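Local coordinates for putative sulfatase yidJ (Bacteroides fragilis, PDB 2QZU), which probably hydrolyses sulfate esters as a metal-binding, arylsulfatase-like member of the sulfatase family, at residues A[321-331]-A[436-447]; A[396-404]-A[412-420]. All coordinates share one frame; numbering follows the deposited sequence.

Contact 1. Residues A[321-331]-A[436-447]; sequences HENAGKDIFYE and ILFDRTNDPHEM
Phe329 and Ile436 meet at the apolar centre, where the ring's far carbon CZ lies 3.4 Å from CD1 of Ile436. Beside them, CE2 of Phe329 comes in at the rim of the Phe438 ring, close to its plane, 3.7 Å from CE1. A chi1 of 45° sets the Phe329 ring between its own backbone N and carbonyl carbon. Tyr330 continues the cluster: its CE1 touches CZ of Phe438, the two planes inclined by 39°, while His321 lies over one face of the Tyr330 ring and Phe329 over the other. Tyrosine suits this border, because the ring packs while its OH shares a water with Glu446 O.

Farther out, the extended side chain of Glu446 passes the Tyr330 edge, and OE2 accepts the backbone N of Glu331 on its syn side (3.0 Å, 162°). Glu331 lays its carboxylate over one face of the Arg440 guanidinium; Arg440 NE is 3.8 Å from Glu331 OE2, a long ion pair without a directed N-H. Glu331 has its stronger partner in Arg417, and Arg440 in the carbonyl of Thr418. The OE1 atoms of Glu331 and Glu446 stand 4.2 Å apart, with a water within 2.6 Å of both; water and arginines may ease the carboxylates' repulsion.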
loop_
_atom_site.group_PDB
_atom_site.type_symbol
_atom_site.label_atom_id
_atom_site.label_comp_id
_atom_site.label_asym_id
_atom_site.label_seq_id
_atom_site.Cartn_x
_atom_site.Cartn_y
_atom_site.Cartn_z
ATOM N N HIS A 321 9.455 16.827 -12.026
ATOM C CA HIS A 321 8.528 17.739 -12.694
ATOM C C HIS A 321 7.174 17.795 -11.985
ATOM O O HIS A 321 6.155 18.116 -12.593
ATOM C CB HIS A 321 8.357 17.338 -14.165
ATOM C CG HIS A 321 9.562 17.623 -15.008
ATOM N ND1 HIS A 321 9.993 18.904 -15.276
ATOM C CD2 HIS A 321 10.454 16.794 -15.603
ATOM C CE1 HIS A 321 11.100 18.855 -15.997
ATOM N NE2 HIS A 321 11.400 17.585 -16.208
ATOM N N GLU A 322 7.187 17.498 -10.687
ATOM C CA GLU A 322 5.982 17.512 -9.863
ATOM C C GLU A 322 4.945 16.482 -10.317
ATOM O O GLU A 322 3.762 16.607 -10.004
ATOM C CB GLU A 322 5.342 18.906 -9.870
ATOM C CG GLU A 322 6.244 20.043 -9.405
ATOM C CD GLU A 322 6.660 19.930 -7.949
ATOM O OE1 GLU A 322 6.027 19.158 -7.198
ATOM O OE2 GLU A 322 7.618 20.627 -7.552
ATOM N N ASN A 323 5.397 15.470 -11.058
ATOM C CA ASN A 323 4.523 14.406 -11.547
ATOM C C ASN A 323 4.873 13.090 -10.863
ATOM O O ASN A 323 6.043 12.686 -10.835
ATOM C CB ASN A 323 4.676 14.221 -13.061
ATOM C CG ASN A 323 3.948 15.280 -13.857
ATOM O OD1 ASN A 323 4.319 16.456 -13.843
ATOM N ND2 ASN A 323 2.899 14.868 -14.560
ATOM N N ALA A 324 3.868 12.419 -10.319
ATOM C CA ALA A 324 4.108 11.155 -9.657
ATOM C C ALA A 324 4.195 9.982 -10.626
ATOM O O ALA A 324 5.002 9.068 -10.434
ATOM C CB ALA A 324 2.932 10.864 -8.676
ATOM N N GLY A 325 3.409 10.053 -11.701
ATOM C CA GLY A 325 3.373 8.911 -12.625
ATOM C C GLY A 325 4.042 9.153 -13.936
ATOM O O GLY A 325 5.127 9.721 -13.959
ATOM N N LYS A 326 3.461 8.595 -14.996
ATOM C CA LYS A 326 3.970 8.875 -16.333
ATOM C C LYS A 326 2.789 9.505 -17.129
ATOM O O LYS A 326 2.006 10.305 -16.597
ATOM C CB LYS A 326 4.502 7.670 -17.074
ATOM C CG LYS A 326 3.463 6.641 -17.430
ATOM C CD LYS A 326 2.471 6.425 -16.312
ATOM C CE LYS A 326 2.993 5.449 -15.285
ATOM N NZ LYS A 326 2.030 4.327 -15.064
ATOM N N ASP A 327 2.663 9.126 -18.397
ATOM C CA ASP A 327 1.623 9.643 -19.277
ATOM C C ASP A 327 1.901 11.129 -19.579
ATOM O O ASP A 327 0.989 11.956 -19.562
ATOM C CB ASP A 327 0.235 9.508 -18.634
ATOM C CG ASP A 327 -0.888 9.589 -19.677
ATOM O OD1 ASP A 327 -0.578 9.840 -20.845
ATOM O OD2 ASP A 327 -2.073 9.395 -19.339
ATOM N N ILE A 328 3.161 11.444 -19.867
ATOM C CA ILE A 328 3.559 12.816 -20.157
ATOM C C ILE A 328 4.804 12.852 -21.043
ATOM O O ILE A 328 5.558 11.881 -21.113
ATOM C CB ILE A 328 3.808 13.588 -18.839
ATOM C CG1 ILE A 328 3.980 15.077 -19.126
ATOM C CG2 ILE A 328 5.030 13.028 -18.127
ATOM C CD1 ILE A 328 2.708 15.763 -19.579
ATOM N N PHE A 329 5.023 13.981 -21.702
ATOM C CA PHE A 329 6.133 14.131 -22.635
ATOM C C PHE A 329 7.549 14.258 -22.083
ATOM O O PHE A 329 8.510 14.197 -22.850
ATOM C CB PHE A 329 5.848 15.311 -23.562
ATOM C CG PHE A 329 5.344 16.523 -22.846
ATOM C CD1 PHE A 329 4.008 16.899 -22.948
ATOM C CD2 PHE A 329 6.192 17.260 -22.024
ATOM C CE1 PHE A 329 3.522 17.999 -22.241
ATOM C CE2 PHE A 329 5.718 18.359 -21.312
ATOM C CZ PHE A 329 4.380 18.728 -21.420
ATOM N N TYR A 330 7.691 14.436 -20.776
ATOM C CA TYR A 330 9.021 14.564 -20.183
ATOM C C TYR A 330 9.896 13.336 -20.439
ATOM O O TYR A 330 9.404 12.204 -20.486
ATOM C CB TYR A 330 8.903 14.819 -18.676
ATOM C CG TYR A 330 8.362 16.192 -18.339
ATOM C CD1 TYR A 330 9.035 17.345 -18.754
ATOM C CD2 TYR A 330 7.190 16.342 -17.602
ATOM C CE1 TYR A 330 8.551 18.617 -18.443
ATOM C CE2 TYR A 330 6.695 17.608 -17.281
ATOM C CZ TYR A 330 7.383 18.741 -17.708
ATOM O OH TYR A 330 6.899 19.997 -17.406
ATOM N N GLU A 331 11.195 13.573 -20.603
ATOM C CA GLU A 331 12.157 12.504 -20.860
ATOM C C GLU A 331 12.091 11.313 -19.897
ATOM O O GLU A 331 12.169 10.170 -20.335
ATOM C CB GLU A 331 13.583 13.061 -20.844
ATOM C CG GLU A 331 13.953 13.913 -22.043
ATOM C CD GLU A 331 13.920 13.132 -23.336
ATOM O OE1 GLU A 331 12.914 13.235 -24.066
ATOM O OE2 GLU A 331 14.900 12.407 -23.613
ATOM N N ILE A 436 4.034 23.817 -26.114
ATOM C CA ILE A 436 5.205 23.539 -25.298
ATOM C C ILE A 436 6.407 23.188 -26.166
ATOM O O ILE A 436 6.295 22.420 -27.117
ATOM C CB ILE A 436 4.907 22.373 -24.333
ATOM C CG1 ILE A 436 3.703 22.737 -23.456
ATOM C CG2 ILE A 436 6.127 22.067 -23.473
ATOM C CD1 ILE A 436 3.067 21.557 -22.754
ATOM N N LEU A 437 7.560 23.763 -25.836
ATOM C CA LEU A 437 8.777 23.496 -26.582
ATOM C C LEU A 437 9.978 23.499 -25.648
ATOM O O LEU A 437 10.194 24.453 -24.905
ATOM C CB LEU A 437 8.979 24.543 -27.683
ATOM C CG LEU A 437 10.266 24.422 -28.510
ATOM C CD1 LEU A 437 10.310 23.068 -29.204
ATOM C CD2 LEU A 437 10.328 25.551 -29.532
ATOM N N PHE A 438 10.744 22.414 -25.679
ATOM C CA PHE A 438 11.939 22.298 -24.851
ATOM C C PHE A 438 13.154 22.041 -25.731
ATOM O O PHE A 438 13.100 21.227 -26.657
ATOM C CB PHE A 438 11.827 21.129 -23.863
ATOM C CG PHE A 438 10.764 21.301 -22.821
ATOM C CD1 PHE A 438 9.677 20.430 -22.775
ATOM C CD2 PHE A 438 10.862 22.305 -21.864
ATOM C CE1 PHE A 438 8.699 20.560 -21.783
ATOM C CE2 PHE A 438 9.896 22.446 -20.874
ATOM C CZ PHE A 438 8.812 21.571 -20.832
ATOM N N ASP A 439 14.243 22.745 -25.439
ATOM C CA ASP A 439 15.502 22.573 -26.153
ATOM C C ASP A 439 16.299 21.687 -25.202
ATOM O O ASP A 439 16.859 22.174 -24.222
ATOM C CB ASP A 439 16.211 23.921 -26.319
ATOM C CG ASP A 439 17.552 23.795 -27.026
ATOM O OD1 ASP A 439 18.186 22.722 -26.930
ATOM O OD2 ASP A 439 17.979 24.776 -27.666
ATOM N N ARG A 440 16.346 20.389 -25.483
ATOM C CA ARG A 440 17.042 19.456 -24.601
ATOM C C ARG A 440 18.564 19.585 -24.559
ATOM O O ARG A 440 19.210 19.034 -23.668
ATOM C CB ARG A 440 16.644 18.020 -24.946
ATOM C CG ARG A 440 15.141 17.768 -24.862
ATOM C CD ARG A 440 14.842 16.280 -24.689
ATOM N NE ARG A 440 15.485 15.470 -25.718
ATOM C CZ ARG A 440 15.089 15.402 -26.987
ATOM N NH1 ARG A 440 14.035 16.096 -27.403
ATOM N NH2 ARG A 440 15.760 14.650 -27.845
ATOM N N THR A 441 19.136 20.309 -25.514
ATOM C CA THR A 441 20.581 20.505 -25.540
ATOM C C THR A 441 20.984 21.500 -24.452
ATOM O O THR A 441 21.857 21.215 -23.632
ATOM C CB THR A 441 21.049 21.042 -26.908
ATOM O OG1 THR A 441 20.764 20.069 -27.922
ATOM C CG2 THR A 441 22.550 21.326 -26.889
ATOM N N ASN A 442 20.337 22.662 -24.445
ATOM C CA ASN A 442 20.627 23.704 -23.458
ATOM C C ASN A 442 19.819 23.527 -22.175
ATOM O O ASN A 442 20.171 24.071 -21.128
ATOM C CB ASN A 442 20.317 25.089 -24.042
ATOM C CG ASN A 442 21.388 25.578 -24.999
ATOM O OD1 ASN A 442 22.542 25.771 -24.612
ATOM N ND2 ASN A 442 21.010 25.789 -26.254
ATOM N N ASP A 443 18.738 22.762 -22.268
ATOM C CA ASP A 443 17.841 22.531 -21.140
ATOM C C ASP A 443 17.487 21.042 -21.107
ATOM O O ASP A 443 16.346 20.658 -21.361
ATOM C CB ASP A 443 16.595 23.408 -21.348
ATOM C CG ASP A 443 15.521 23.196 -20.297
ATOM O OD1 ASP A 443 15.852 23.020 -19.108
ATOM O OD2 ASP A 443 14.327 23.235 -20.672
ATOM N N PRO A 444 18.471 20.183 -20.788
ATOM C CA PRO A 444 18.252 18.732 -20.735
ATOM C C PRO A 444 17.181 18.244 -19.762
ATOM O O PRO A 444 16.551 17.212 -19.996
ATOM C CB PRO A 444 19.642 18.187 -20.403
ATOM C CG PRO A 444 20.246 19.293 -19.581
ATOM C CD PRO A 444 19.838 20.522 -20.354
ATOM N N HIS A 445 16.967 18.979 -18.675
ATOM C CA HIS A 445 15.971 18.572 -17.692
ATOM C C HIS A 445 14.614 19.218 -17.945
ATOM O O HIS A 445 13.727 19.189 -17.091
ATOM C CB HIS A 445 16.480 18.888 -16.289
ATOM C CG HIS A 445 17.793 18.239 -15.979
ATOM N ND1 HIS A 445 17.949 16.869 -15.930
ATOM C CD2 HIS A 445 19.023 18.766 -15.773
ATOM C CE1 HIS A 445 19.220 16.582 -15.711
ATOM N NE2 HIS A 445 19.892 17.712 -15.613
ATOM N N GLU A 446 14.476 19.800 -19.133
ATOM C CA GLU A 446 13.237 20.431 -19.577
ATOM C C GLU A 446 12.530 21.284 -18.530
ATOM O O GLU A 446 11.424 20.963 -18.084
ATOM C CB GLU A 446 12.305 19.342 -20.106
ATOM C CG GLU A 446 12.957 18.522 -21.214
ATOM C CD GLU A 446 12.122 17.336 -21.657
ATOM O OE1 GLU A 446 11.925 17.175 -22.879
ATOM O OE2 GLU A 446 11.675 16.559 -20.787
HETATM N N MSE A 447 13.169 22.389 -18.165
HETATM C CA MSE A 447 12.634 23.308 -17.169
HETATM C C MSE A 447 12.119 24.605 -17.791
HETATM O O MSE A 447 11.371 25.345 -17.155
HETATM C CB MSE A 447 13.723 23.670 -16.154
HETATM C CG MSE A 447 14.391 22.488 -15.485
HETATM SE SE MSE A 447 13.158 21.452 -14.426
HETATM C CE MSE A 447 12.878 22.706 -12.973
HETATM O O HOH W 1 8.953 22.010 -17.268
HETATM O O HOH W 2 10.986 14.985 -23.897
#

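Contact 2. Residues A[396-404]-A[412-420]; sequences DLVQPYYFV and GYRGLRTDR
Gly412 brings its CA to 3.4 Å from Phe403 O, and it pairs with Val404 in a non-hydrogen-bonded position. Its backbone angles would press a CB against the carbonyl of the preceding residue, and Phe403 O across the hairpin also stands where a CB would be. Tyr413 exchanges both backbone bonds with Phe403; its CB also packs on CE2 of Tyr401 (3.6 Å), while Phe403 CB meets the edge of its ring. These aromatics coat one face of the hairpin.

On the other face Arg414 bends at chi2 (-63°), which brings its CD against CD1 of Tyr402 (3.5 Å) and sets one guanidinium face over CG2 of Val404. Its NH1 donates to Tyr413 O at 2.9 Å, reaching that oxygen from the opposite side of the carbonyl plane to Phe403 N. NE is paired with Asp474, which probably balances the charge of this buried arginine. Gly415 lies against Tyr401, whose CB is close enough to make a side chain here tight; water 4 donates to the carbonyls of both residues.

Leu416 offers CB to CG1 of Val398 (3.9 Å), an apolar contact beside Pro400. Arg417 N then bonds to Gln399 O at 2.7 Å, met nearly head-on, in line with the C=O bond, and its extended side chain leads away from the hairpin to Glu331. Thr418 sets its CG2 alongside Val398, its OG1 closing an ST turn with Arg420 N and also accepting from the backbone N of Tyr421.

Strand 412-417 is thus flanked by 399-404 and 421-428 in the antiparallel sheet, with helix 455-471 against Val398, Pro400, Leu416 and Thr418, and helix 89-92 touching Tyr402 and Arg414.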
loop_
_atom_site.group_PDB
_atom_site.type_symbol
_atom_site.label_atom_id
_atom_site.label_comp_id
_atom_site.label_asym_id
_atom_site.label_seq_id
_atom_site.Cartn_x
_atom_site.Cartn_y
_atom_site.Cartn_z
ATOM N N ASP A 396 17.286 12.011 -39.590
ATOM C CA ASP A 396 16.019 12.706 -39.792
ATOM C C ASP A 396 14.863 12.073 -39.022
ATOM O O ASP A 396 13.727 12.537 -39.113
ATOM C CB ASP A 396 15.670 12.741 -41.280
ATOM C CG ASP A 396 15.499 11.355 -41.868
ATOM O OD1 ASP A 396 16.462 10.561 -41.808
ATOM O OD2 ASP A 396 14.403 11.063 -42.391
ATOM N N LEU A 397 15.149 11.022 -38.263
ATOM C CA LEU A 397 14.100 10.348 -37.509
ATOM C C LEU A 397 13.532 11.212 -36.390
ATOM O O LEU A 397 14.262 11.721 -35.535
ATOM C CB LEU A 397 14.623 9.026 -36.935
ATOM C CG LEU A 397 13.650 8.142 -36.147
ATOM C CD1 LEU A 397 12.410 7.819 -36.975
ATOM C CD2 LEU A 397 14.374 6.865 -35.752
ATOM N N VAL A 398 12.216 11.375 -36.423
ATOM C CA VAL A 398 11.490 12.146 -35.425
ATOM C C VAL A 398 10.322 11.272 -34.985
ATOM O O VAL A 398 9.613 10.704 -35.824
ATOM C CB VAL A 398 10.959 13.470 -36.021
ATOM C CG1 VAL A 398 10.085 14.188 -35.005
ATOM C CG2 VAL A 398 12.130 14.354 -36.439
ATOM N N GLN A 399 10.133 11.152 -33.677
ATOM C CA GLN A 399 9.059 10.328 -33.132
ATOM C C GLN A 399 7.940 11.183 -32.555
ATOM O O GLN A 399 8.182 12.268 -32.024
ATOM C CB GLN A 399 9.605 9.405 -32.037
ATOM C CG GLN A 399 10.600 8.357 -32.520
ATOM C CD GLN A 399 9.940 7.210 -33.265
ATOM O OE1 GLN A 399 8.722 7.189 -33.450
ATOM N NE2 GLN A 399 10.746 6.242 -33.693
ATOM N N PRO A 400 6.694 10.697 -32.645
ATOM C CA PRO A 400 5.538 11.430 -32.124
ATOM C C PRO A 400 5.327 11.248 -30.620
ATOM O O PRO A 400 5.958 10.396 -29.990
ATOM C CB PRO A 400 4.384 10.838 -32.921
ATOM C CG PRO A 400 4.797 9.395 -33.042
ATOM C CD PRO A 400 6.262 9.504 -33.403
ATOM N N TYR A 401 4.452 12.076 -30.057
ATOM C CA TYR A 401 4.075 11.995 -28.647
ATOM C C TYR A 401 2.552 12.030 -28.615
ATOM O O TYR A 401 1.934 12.778 -29.374
ATOM C CB TYR A 401 4.602 13.172 -27.826
ATOM C CG TYR A 401 3.940 13.241 -26.465
ATOM C CD1 TYR A 401 4.184 12.262 -25.499
ATOM C CD2 TYR A 401 3.003 14.229 -26.173
ATOM C CE1 TYR A 401 3.505 12.263 -24.281
ATOM C CE2 TYR A 401 2.316 14.238 -24.957
ATOM C CZ TYR A 401 2.572 13.252 -24.019
ATOM O OH TYR A 401 1.887 13.245 -22.821
ATOM N N TYR A 402 1.948 11.246 -27.729
ATOM C CA TYR A 402 0.493 11.194 -27.643
ATOM C C TYR A 402 -0.117 11.177 -26.252
ATOM O O TYR A 402 0.455 10.651 -25.301
ATOM C CB TYR A 402 -0.044 9.918 -28.311
ATOM C CG TYR A 402 0.163 9.805 -29.789
ATOM C CD1 TYR A 402 -0.767 10.340 -30.685
ATOM C CD2 TYR A 402 1.289 9.166 -30.303
ATOM C CE1 TYR A 402 -0.574 10.239 -32.054
ATOM C CE2 TYR A 402 1.491 9.062 -31.671
ATOM C CZ TYR A 402 0.556 9.604 -32.539
ATOM O OH TYR A 402 0.762 9.532 -33.894
ATOM N N PHE A 403 -1.307 11.762 -26.182
ATOM C CA PHE A 403 -2.172 11.712 -25.019
ATOM C C PHE A 403 -3.540 11.901 -25.646
ATOM O O PHE A 403 -3.817 12.940 -26.246
ATOM C CB PHE A 403 -1.990 12.808 -23.975
ATOM C CG PHE A 403 -3.046 12.736 -22.906
ATOM C CD1 PHE A 403 -3.095 11.636 -22.050
ATOM C CD2 PHE A 403 -4.080 13.668 -22.856
ATOM C CE1 PHE A 403 -4.163 11.457 -21.170
ATOM C CE2 PHE A 403 -5.152 13.497 -21.982
ATOM C CZ PHE A 403 -5.195 12.387 -21.137
ATOM N N VAL A 404 -4.375 10.876 -25.536
ATOM C CA VAL A 404 -5.717 10.921 -26.099
ATOM C C VAL A 404 -6.736 10.747 -24.983
ATOM O O VAL A 404 -6.655 9.793 -24.209
ATOM C CB VAL A 404 -5.929 9.782 -27.133
ATOM C CG1 VAL A 404 -7.335 9.875 -27.734
ATOM C CG2 VAL A 404 -4.879 9.861 -28.222
ATOM N N GLY A 412 -6.649 16.574 -25.875
ATOM C CA GLY A 412 -5.427 15.833 -25.636
ATOM C C GLY A 412 -4.184 16.527 -26.157
ATOM O O GLY A 412 -4.204 17.712 -26.486
ATOM N N TYR A 413 -3.096 15.768 -26.224
ATOM C CA TYR A 413 -1.812 16.269 -26.697
ATOM C C TYR A 413 -1.335 15.528 -27.930
ATOM O O TYR A 413 -1.615 14.344 -28.103
ATOM C CB TYR A 413 -0.718 16.044 -25.650
ATOM C CG TYR A 413 -0.715 16.938 -24.441
ATOM C CD1 TYR A 413 -0.176 18.225 -24.501
ATOM C CD2 TYR A 413 -1.185 16.474 -23.215
ATOM C CE1 TYR A 413 -0.099 19.024 -23.358
ATOM C CE2 TYR A 413 -1.118 17.263 -22.073
ATOM C CZ TYR A 413 -0.572 18.535 -22.150
ATOM O OH TYR A 413 -0.506 19.317 -21.017
ATOM N N ARG A 414 -0.588 16.235 -28.769
ATOM C CA ARG A 414 0.067 15.630 -29.924
ATOM C C ARG A 414 1.405 16.352 -29.964
ATOM O O ARG A 414 1.473 17.560 -29.728
ATOM C CB ARG A 414 -0.701 15.852 -31.229
ATOM C CG ARG A 414 -2.012 15.096 -31.302
ATOM C CD ARG A 414 -1.834 13.574 -31.272
ATOM N NE ARG A 414 -3.109 12.919 -31.550
ATOM C CZ ARG A 414 -4.140 12.889 -30.709
ATOM N NH1 ARG A 414 -4.048 13.465 -29.517
ATOM N NH2 ARG A 414 -5.281 12.322 -31.079
ATOM N N GLY A 415 2.475 15.617 -30.225
ATOM C CA GLY A 415 3.771 16.264 -30.258
ATOM C C GLY A 415 4.800 15.527 -31.078
ATOM O O GLY A 415 4.509 14.512 -31.708
ATOM N N LEU A 416 6.015 16.058 -31.062
ATOM C CA LEU A 416 7.131 15.478 -31.787
ATOM C C LEU A 416 8.389 15.565 -30.931
ATOM O O LEU A 416 8.557 16.507 -30.158
ATOM C CB LEU A 416 7.364 16.241 -33.094
ATOM C CG LEU A 416 6.270 16.258 -34.161
ATOM C CD1 LEU A 416 6.653 17.259 -35.249
ATOM C CD2 LEU A 416 6.085 14.867 -34.744
ATOM N N ARG A 417 9.261 14.575 -31.065
ATOM C CA ARG A 417 10.521 14.561 -30.333
ATOM C C ARG A 417 11.635 14.410 -31.357
ATOM O O ARG A 417 11.728 13.381 -32.028
ATOM C CB ARG A 417 10.575 13.391 -29.334
ATOM C CG ARG A 417 11.871 13.338 -28.495
ATOM C CD ARG A 417 11.860 12.158 -27.518
ATOM N NE ARG A 417 13.049 12.101 -26.664
ATOM C CZ ARG A 417 14.266 11.763 -27.083
ATOM N NH1 ARG A 417 14.475 11.444 -28.351
ATOM N NH2 ARG A 417 15.279 11.732 -26.224
ATOM N N THR A 418 12.455 15.445 -31.512
ATOM C CA THR A 418 13.573 15.367 -32.444
ATOM C C THR A 418 14.799 15.082 -31.584
ATOM O O THR A 418 14.697 15.041 -30.355
ATOM C CB THR A 418 13.802 16.691 -33.204
ATOM O OG1 THR A 418 14.490 17.619 -32.357
ATOM C CG2 THR A 418 12.474 17.293 -33.644
ATOM N N ASP A 419 15.953 14.893 -32.215
ATOM C CA ASP A 419 17.166 14.613 -31.459
ATOM C C ASP A 419 17.569 15.765 -30.545
ATOM O O ASP A 419 18.476 15.618 -29.729
ATOM C CB ASP A 419 18.331 14.267 -32.396
ATOM C CG ASP A 419 18.548 15.310 -33.474
ATOM O OD1 ASP A 419 18.316 16.509 -33.212
ATOM O OD2 ASP A 419 18.966 14.925 -34.585
ATOM N N ARG A 420 16.894 16.904 -30.671
ATOM C CA ARG A 420 17.213 18.063 -29.840
ATOM C C ARG A 420 16.016 18.686 -29.128
ATOM O O ARG A 420 16.127 19.107 -27.973
ATOM C CB ARG A 420 17.891 19.149 -30.683
ATOM C CG ARG A 420 18.173 20.429 -29.903
ATOM C CD ARG A 420 18.811 21.504 -30.769
ATOM N NE ARG A 420 19.114 22.700 -29.988
ATOM C CZ ARG A 420 19.608 23.825 -30.497
ATOM N NH1 ARG A 420 19.858 23.920 -31.796
ATOM N NH2 ARG A 420 19.850 24.859 -29.704
HETATM O O HOH W 3 15.738 14.285 -34.958
HETATM O O HOH W 4 1.781 13.130 -32.413
#

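Overall arrangement
Both contacts involve the four-stranded antiparallel sheet that follows the larger mixed sheet along the chain, and their centres lie about 13 Å apart. Contact 2 joins strands 399-404 and 412-417 at one side of it; contact 1 ties the opposite outer strand, 431-439, and its following turn to the loop before helix 331-334. In sequence, both segments of contact 2 fall between those of contact 1. They touch directly: Arg417 NH2 forms a salt bridge with Glu331 OE2 (2.7 Å), and Thr418 O probably accepts from Arg440 NH2. The small sheet is therefore joined to the 321-331 loop, which lies within the sulfatase family region, by charged as well as apolar contacts.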